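Local coordinates for protein AlyQ (Persicobacter sp. CCB-QB2, PDB 5XNR) that probably degrades alginate by beta-elimination through its lyase domain, to which a CBM32 carbohydrate-binding module is joined, at residues A[66-71]-A[118-123]; A[12-17]-A[43-48]. All coordinates share one frame; numbering follows the deposited sequence.

Both contacts lie in the CBM32 module, a discoidin-like domain of the F5/8 type C family, and both reach one antiparallel sheet of five strands. Contact 2 (12-17 with 43-48) comes first along the chain and pairs an outermost strand, 13-16, with strand 44-49. Contact 1 (66-71 with 118-123) follows in series, where the start of strand 70-77 meets the loop between strands 110-118 and 123-133. Strand 110-118 lies between strands 44-49 and 70-77, and its last residue, N118, belongs to contact 1. The centres are about 20 Å apart and the nearest atoms about 7 Å. One contact thus closes an edge of the sheet, while the other ties the loop after strand 110-118 to the start of strand 70-77.

Contact 1. Residues A[66-71]-A[118-123]; sequences DSRTSG and NSSNTW. With ACT (acetate ion), chain D.
R68 crosses N118 and stacks its guanidinium on the carboxamide. Its CB passes 4.2 Å from OG of S119, and CD comes near OD1 of N118. From CG to NE the chain is extended, which carries the head group over the amide: CZ sits 3.2 Å from N118 ND2, with the planes 7° apart. At the tip, NH1 and NH2 grip an acetate, probably from the crystallisation liquor, through nearly straight bonds, NH1 to O at 2.7 Å and NH2 to OXT at 2.8 Å. NH2 also reaches a water shared with S70 OG.

Four bonds fix the N118 amide: OD1 accepts from S120 N (an Asx turn) and N121 N (an Asx motif), while ND2 donates to W123 O at 2.6 Å and to N121 OD1 at 3.0 Å. With an alanine here, those two backbone N-H groups would probably lose their shared acceptor and the guanidinium the flat surface against one face. Nearby, S70 and N118 form a non-hydrogen-bonded pair, S119 N bonds T69 O, and T69 N bonds S119 OG. R68 and S125 OG hold the carboxylate while W123 lies against the acetate methyl; the site can thus take a carboxylate, as alginate's uronates carry, though sugar binding here is not established.

Contact 2. Residues A[12-17]-A[43-48]; sequences VAVTAS and QYITFD
V14 and F47 form a non-hydrogen-bonded pair in an antiparallel ladder at the edge of the jelly-roll-like beta-sandwich of the F5/8 type C fold. Strand 13-16 runs at 160° to strand 44-48, with T15 and T46 as a hydrogen-bonded pair: T46 N to T15 O is 2.8 Å, and T15 N to T46 O is 3.0 Å. At one end V12 and A13 both face D48, a classic beta bulge, in which D48 O takes a bond from V12 N and a weak one from A13 N.

On the inner face, V14 CG2 sits 3.5 Å from I45 CG1, a tight fit, and also meets F47 CD1 at 3.7 Å. With chi1 at 56°, V14 puts CG1 between the backbone N and the carbonyl carbon, which leaves CG2 to reach over to both partners. A16 and I45 make the next non-hydrogen-bonded pair, CB to CB 4.1 Å. Where the ladder ends, S17 CB makes a CH-pi contact over the centre of the Y44 ring, 3.9 Å from its centroid.

Farther out, P24 and W36 flank the inner patch, and I126, V129 and I131 of strand 123-133 pack on I45 and F47 from the other layer of the sandwich. On the opposite, more polar face, R112 bonds T46 OG1 and makes a cation-pi contact with Y44, while D48 OD1 binds R109 and the backbone N of G50. At the Y44 end, S17 OG accepts from Y44 N and donates to Q43 OE1 at 2.6 Å.

Contact 1. Residues A[66-71]-A[118-123]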
ATOM      1  N   ASP A  66      20.416  26.162  20.508  1.00 34.00           N
ATOM      2  CA  ASP A  66      19.389  27.178  20.769  1.00 38.64           C
ATOM      3  C   ASP A  66      20.035  28.543  21.034  1.00 41.11           C
ATOM      4  O   ASP A  66      19.331  29.501  21.365  1.00 43.02           O
ATOM      5  CB  ASP A  66      18.507  26.786  21.957  1.00 40.39           C
ATOM      6  CG  ASP A  66      19.187  26.892  23.314  1.00 43.58           C
ATOM      7  OD1 ASP A  66      20.446  26.908  23.355  1.00 44.63           O
ATOM      8  OD2 ASP A  66      18.449  26.950  24.330  1.00 46.41           O
ATOM      9  N   SER A  67      21.359  28.638  20.927  1.00 42.34           N
ATOM     10  CA  SER A  67      22.018  29.933  21.079  1.00 41.83           C
ATOM     11  C   SER A  67      22.977  30.211  19.917  1.00 39.20           C
ATOM     12  O   SER A  67      23.667  31.188  19.986  1.00 43.74           O
ATOM     13  CB  SER A  67      22.730  30.043  22.429  1.00 44.02           C
ATOM     14  OG  SER A  67      23.816  29.125  22.545  1.00 46.90           O
ATOM     15  N   ARG A  68      23.063  29.385  18.878  1.00 36.40           N
ATOM     16  CA  ARG A  68      23.931  29.722  17.757  1.00 33.63           C
ATOM     17  C   ARG A  68      23.564  28.891  16.521  1.00 33.42           C
ATOM     18  O   ARG A  68      22.934  27.863  16.619  1.00 34.46           O
ATOM     19  CB  ARG A  68      25.394  29.498  18.141  1.00 33.74           C
ATOM     20  CG  ARG A  68      25.883  28.074  17.942  1.00 36.14           C
ATOM     21  CD  ARG A  68      27.242  27.839  18.568  1.00 33.47           C
ATOM     22  NE  ARG A  68      27.819  26.581  18.125  1.00 35.54           N
ATOM     23  CZ  ARG A  68      28.887  26.030  18.687  1.00 38.89           C
ATOM     24  NH1 ARG A  68      29.518  26.692  19.644  1.00 36.14           N
ATOM     25  NH2 ARG A  68      29.308  24.833  18.299  1.00 38.21           N
ATOM     26  N   THR A  69      24.010  29.329  15.355  1.00 32.24           N
ATOM     27  CA  THR A  69      23.733  28.623  14.113  1.00 32.03           C
ATOM     28  C   THR A  69      25.026  27.989  13.575  1.00 31.70           C
ATOM     29  O   THR A  69      26.147  28.476  13.823  1.00 27.51           O
ATOM     30  CB  THR A  69      23.015  29.568  13.140  1.00 34.02           C
ATOM     31  OG1 THR A  69      23.937  30.597  12.794  1.00 37.00           O
ATOM     32  CG2 THR A  69      21.768  30.196  13.733  1.00 33.54           C
ATOM     33  N   SER A  70      24.851  26.871  12.869  1.00 32.76           N
ATOM     34  CA  SER A  70      25.952  26.076  12.326  1.00 35.67           C
ATOM     35  C   SER A  70      25.709  25.822  10.851  1.00 34.89           C
ATOM     36  O   SER A  70      24.600  25.484  10.476  1.00 35.17           O
ATOM     37  CB  SER A  70      26.100  24.770  13.038  1.00 39.73           C
ATOM     38  OG  SER A  70      27.190  24.838  13.940  1.00 48.65           O
ATOM     39  N   GLY A  71      26.746  25.981  10.044  1.00 34.42           N
ATOM     40  CA  GLY A  71      26.625  25.737   8.607  1.00 34.26           C
ATOM     41  C   GLY A  71      27.084  24.333   8.253  1.00 32.61           C
ATOM     42  O   GLY A  71      28.060  23.847   8.823  1.00 32.36           O
ATOM     43  N   ASN A 118      30.402  27.900  12.966  1.00 36.09           N
ATOM     44  CA  ASN A 118      29.155  28.328  13.534  1.00 37.14           C
ATOM     45  C   ASN A 118      29.122  29.871  13.603  1.00 39.13           C
ATOM     46  O   ASN A 118      30.065  30.548  13.209  1.00 38.02           O
ATOM     47  CB  ASN A 118      28.948  27.618  14.878  1.00 36.00           C
ATOM     48  CG  ASN A 118      29.973  27.979  15.938  1.00 35.88           C
ATOM     49  OD1 ASN A 118      29.966  29.098  16.460  1.00 34.89           O
ATOM     50  ND2 ASN A 118      30.835  27.032  16.290  1.00 32.74           N
ATOM     51  N   SER A 119      28.026  30.416  14.117  1.00 41.88           N
ATOM     52  CA  SER A 119      27.816  31.873  14.302  1.00 43.62           C
ATOM     53  C   SER A 119      28.990  32.559  15.007  1.00 42.98           C
ATOM     54  O   SER A 119      29.356  33.671  14.618  1.00 42.58           O
ATOM     55  CB  SER A 119      26.588  32.124  15.119  1.00 44.57           C
ATOM     56  OG  SER A 119      25.481  31.516  14.515  1.00 51.41           O
ATOM     57  N   SER A 120      29.466  31.943  16.097  1.00 41.31           N
ATOM     58  CA  SER A 120      30.442  32.538  17.027  1.00 41.55           C
ATOM     59  C   SER A 120      31.861  32.219  16.556  1.00 43.71           C
ATOM     60  O   SER A 120      32.721  33.132  16.520  1.00 46.41           O
ATOM     61  CB  SER A 120      30.264  32.071  18.464  1.00 43.09           C
ATOM     62  OG  SER A 120      28.900  31.975  18.844  1.00 43.17           O
ATOM     63  N   ASN A 121      32.117  30.946  16.205  1.00 40.08           N
ATOM     64  CA  ASN A 121      33.504  30.513  15.942  1.00 38.80           C
ATOM     65  C   ASN A 121      33.516  29.297  15.007  1.00 40.80           C
ATOM     66  O   ASN A 121      32.469  28.848  14.576  1.00 40.24           O
ATOM     67  CB  ASN A 121      34.205  30.184  17.255  1.00 37.74           C
ATOM     68  CG  ASN A 121      33.544  29.003  17.923  1.00 37.96           C
ATOM     69  OD1 ASN A 121      33.488  27.931  17.334  1.00 40.93           O
ATOM     70  ND2 ASN A 121      33.017  29.189  19.120  1.00 33.33           N
ATOM     71  N   THR A 122      34.700  28.735  14.766  1.00 37.90           N
ATOM     72  CA  THR A 122      34.912  27.784  13.678  1.00 37.76           C
ATOM     73  C   THR A 122      34.698  26.323  14.129  1.00 36.65           C
ATOM     74  O   THR A 122      34.990  25.406  13.352  1.00 29.11           O
ATOM     75  CB  THR A 122      36.317  27.976  13.088  1.00 39.79           C
ATOM     76  OG1 THR A 122      37.291  27.644  14.085  1.00 36.04           O
ATOM     77  CG2 THR A 122      36.551  29.393  12.609  1.00 39.96           C
ATOM     78  N   TRP A 123      34.168  26.104  15.341  1.00 35.13           N
ATOM     79  CA  TRP A 123      33.879  24.753  15.855  1.00 38.26           C
ATOM     80  C   TRP A 123      32.627  24.166  15.199  1.00 36.08           C
ATOM     81  O   TRP A 123      31.603  24.852  15.014  1.00 34.86           O
ATOM     82  CB  TRP A 123      33.720  24.730  17.391  1.00 38.90           C
ATOM     83  CG  TRP A 123      35.010  24.777  18.157  1.00 40.26           C
ATOM     84  CD1 TRP A 123      35.603  25.880  18.703  1.00 43.05           C
ATOM     85  CD2 TRP A 123      35.872  23.666  18.470  1.00 39.20           C
ATOM     86  NE1 TRP A 123      36.778  25.535  19.316  1.00 43.36           N
ATOM     87  CE2 TRP A 123      36.962  24.182  19.201  1.00 41.14           C
ATOM     88  CE3 TRP A 123      35.828  22.292  18.212  1.00 41.20           C
ATOM     89  CZ2 TRP A 123      37.997  23.371  19.665  1.00 41.73           C
ATOM     90  CZ3 TRP A 123      36.851  21.491  18.667  1.00 38.88           C
ATOM     91  CH2 TRP A 123      37.921  22.024  19.385  1.00 41.08           C
TER
HETATM   92  C   ACT D 603      32.122  24.525  20.603  1.00 39.05           C
HETATM   93  O   ACT D 603      31.750  25.696  20.894  1.00 41.70           O
HETATM   94  OXT ACT D 603      31.567  23.859  19.712  1.00 35.59           O
HETATM   95  CH3 ACT D 603      33.290  23.917  21.318  1.00 36.57           C
HETATM   96  O   HOH W   1      28.699  23.465  15.930  1.00 34.95           O

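Contact 2. Residues A[12-17]-A[43-48]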
ATOM      1  N   VAL A  12      25.934   1.816  12.471  1.00 40.49           N
ATOM      2  CA  VAL A  12      26.722   0.735  13.010  1.00 44.78           C
ATOM      3  C   VAL A  12      28.135   1.237  13.342  1.00 44.62           C
ATOM      4  O   VAL A  12      28.812   0.643  14.174  1.00 42.47           O
ATOM      5  CB  VAL A  12      26.740  -0.479  12.063  1.00 46.92           C
ATOM      6  CG1 VAL A  12      27.287  -0.129  10.688  1.00 44.11           C
ATOM      7  CG2 VAL A  12      27.525  -1.628  12.688  1.00 50.67           C
ATOM      8  N   ALA A  13      28.581   2.324  12.708  1.00 43.86           N
ATOM      9  CA  ALA A  13      29.867   2.906  13.052  1.00 41.05           C
ATOM     10  C   ALA A  13      29.905   4.366  12.593  1.00 40.94           C
ATOM     11  O   ALA A  13      29.101   4.826  11.777  1.00 36.78           O
ATOM     12  CB  ALA A  13      30.993   2.106  12.429  1.00 41.22           C
ATOM     13  N   VAL A  14      30.878   5.075  13.118  1.00 38.18           N
ATOM     14  CA  VAL A  14      31.034   6.461  12.790  1.00 37.40           C
ATOM     15  C   VAL A  14      32.521   6.820  12.916  1.00 36.86           C
ATOM     16  O   VAL A  14      33.231   6.349  13.822  1.00 33.75           O
ATOM     17  CB  VAL A  14      30.135   7.344  13.675  1.00 37.19           C
ATOM     18  CG1 VAL A  14      30.368   7.132  15.159  1.00 41.28           C
ATOM     19  CG2 VAL A  14      30.299   8.804  13.342  1.00 37.54           C
ATOM     20  N   THR A  15      32.962   7.639  11.969  1.00 35.05           N
ATOM     21  CA  THR A  15      34.310   8.153  11.891  1.00 33.94           C
ATOM     22  C   THR A  15      34.216   9.655  11.622  1.00 34.57           C
ATOM     23  O   THR A  15      33.125  10.214  11.528  1.00 32.85           O
ATOM     24  CB  THR A  15      35.104   7.430  10.799  1.00 35.52           C
ATOM     25  OG1 THR A  15      34.576   7.844   9.532  1.00 37.16           O
ATOM     26  CG2 THR A  15      35.043   5.920  10.944  1.00 37.24           C
ATOM     27  N   ALA A  16      35.359  10.298  11.522  1.00 34.61           N
ATOM     28  CA  ALA A  16      35.408  11.724  11.280  1.00 36.09           C
ATOM     29  C   ALA A  16      36.827  12.101  10.867  1.00 36.83           C
ATOM     30  O   ALA A  16      37.791  11.384  11.200  1.00 38.05           O
ATOM     31  CB  ALA A  16      34.982  12.484  12.514  1.00 35.67           C
ATOM     32  N   SER A  17      36.922  13.217  10.151  1.00 34.94           N
ATOM     33  CA  SER A  17      38.192  13.800   9.721  1.00 33.62           C
ATOM     34  C   SER A  17      39.068  14.235  10.913  1.00 31.40           C
ATOM     35  O   SER A  17      40.285  14.374  10.780  1.00 32.98           O
ATOM     36  CB  SER A  17      37.916  14.967   8.809  1.00 34.64           C
ATOM     37  OG  SER A  17      37.250  15.996   9.535  1.00 34.63           O
ATOM     38  N   GLN A  43      35.744  20.222   8.182  1.00 33.24           N
ATOM     39  CA  GLN A  43      35.871  18.983   8.950  1.00 34.29           C
ATOM     40  C   GLN A  43      34.528  18.247   8.912  1.00 33.07           C
ATOM     41  O   GLN A  43      33.484  18.857   8.718  1.00 33.00           O
ATOM     42  CB  GLN A  43      36.332  19.228  10.391  1.00 35.61           C
ATOM     43  CG  GLN A  43      37.707  19.891  10.523  1.00 37.57           C
ATOM     44  CD  GLN A  43      38.939  19.046  10.266  1.00 39.82           C
ATOM     45  OE1 GLN A  43      38.919  17.934   9.723  1.00 38.25           O
ATOM     46  NE2 GLN A  43      40.069  19.602  10.665  1.00 42.78           N
ATOM     47  N   TYR A  44      34.552  16.933   9.053  1.00 32.76           N
ATOM     48  CA  TYR A  44      33.358  16.231   8.811  1.00 30.59           C
ATOM     49  C   TYR A  44      33.265  14.995   9.693  1.00 33.72           C
ATOM     50  O   TYR A  44      34.255  14.469  10.181  1.00 28.03           O
ATOM     51  CB  TYR A  44      33.263  15.903   7.325  1.00 33.70           C
ATOM     52  CG  TYR A  44      34.416  15.201   6.643  1.00 33.47           C
ATOM     53  CD1 TYR A  44      34.677  13.861   6.854  1.00 32.49           C
ATOM     54  CD2 TYR A  44      35.147  15.834   5.645  1.00 35.82           C
ATOM     55  CE1 TYR A  44      35.680  13.198   6.159  1.00 34.16           C
ATOM     56  CE2 TYR A  44      36.152  15.188   4.934  1.00 33.74           C
ATOM     57  CZ  TYR A  44      36.433  13.858   5.196  1.00 35.75           C
ATOM     58  OH  TYR A  44      37.403  13.189   4.484  1.00 29.09           O
ATOM     59  N   ILE A  45      32.025  14.549   9.861  1.00 35.00           N
ATOM     60  CA  ILE A  45      31.762  13.282  10.528  1.00 33.59           C
ATOM     61  C   ILE A  45      30.983  12.398   9.557  1.00 33.20           C
ATOM     62  O   ILE A  45      30.143  12.929   8.820  1.00 30.10           O
ATOM     63  CB  ILE A  45      31.025  13.507  11.853  1.00 33.54           C
ATOM     64  CG1 ILE A  45      30.659  12.181  12.523  1.00 32.79           C
ATOM     65  CG2 ILE A  45      29.813  14.399  11.666  1.00 35.94           C
ATOM     66  CD1 ILE A  45      30.428  12.311  13.995  1.00 29.56           C
ATOM     67  N   THR A  46      31.305  11.092   9.558  1.00 31.96           N
ATOM     68  CA  THR A  46      30.847  10.111   8.533  1.00 33.11           C
ATOM     69  C   THR A  46      30.178   8.889   9.182  1.00 33.35           C
ATOM     70  O   THR A  46      30.817   8.144   9.929  1.00 34.51           O
ATOM     71  CB  THR A  46      32.002   9.596   7.665  1.00 31.92           C
ATOM     72  OG1 THR A  46      32.655  10.695   7.020  1.00 29.64           O
ATOM     73  CG2 THR A  46      31.525   8.605   6.624  1.00 32.48           C
ATOM     74  N   PHE A  47      28.907   8.658   8.845  1.00 34.33           N
ATOM     75  CA  PHE A  47      28.078   7.648   9.513  1.00 31.40           C
ATOM     76  C   PHE A  47      27.930   6.453   8.597  1.00 30.04           C
ATOM     77  O   PHE A  47      27.730   6.646   7.422  1.00 31.21           O
ATOM     78  CB  PHE A  47      26.703   8.206   9.877  1.00 31.09           C
ATOM     79  CG  PHE A  47      26.782   9.415  10.764  1.00 32.47           C
ATOM     80  CD1 PHE A  47      26.859   9.274  12.139  1.00 35.43           C
ATOM     81  CD2 PHE A  47      26.851  10.687  10.224  1.00 32.57           C
ATOM     82  CE1 PHE A  47      26.949  10.390  12.959  1.00 35.53           C
ATOM     83  CE2 PHE A  47      26.958  11.801  11.047  1.00 35.71           C
ATOM     84  CZ  PHE A  47      26.999  11.653  12.410  1.00 34.57           C
ATOM     85  N   ASP A  48      28.048   5.258   9.169  1.00 34.88           N
ATOM     86  CA  ASP A  48      28.000   4.002   8.410  1.00 39.62           C
ATOM     87  C   ASP A  48      26.766   3.175   8.814  1.00 37.96           C
ATOM     88  O   ASP A  48      26.618   2.831   9.989  1.00 39.29           O
ATOM     89  CB  ASP A  48      29.271   3.168   8.627  1.00 40.11           C
ATOM     90  CG  ASP A  48      29.333   1.913   7.755  1.00 40.78           C
ATOM     91  OD1 ASP A  48      28.396   1.709   6.923  1.00 37.66           O
ATOM     92  OD2 ASP A  48      30.304   1.143   7.910  1.00 37.89           O
TER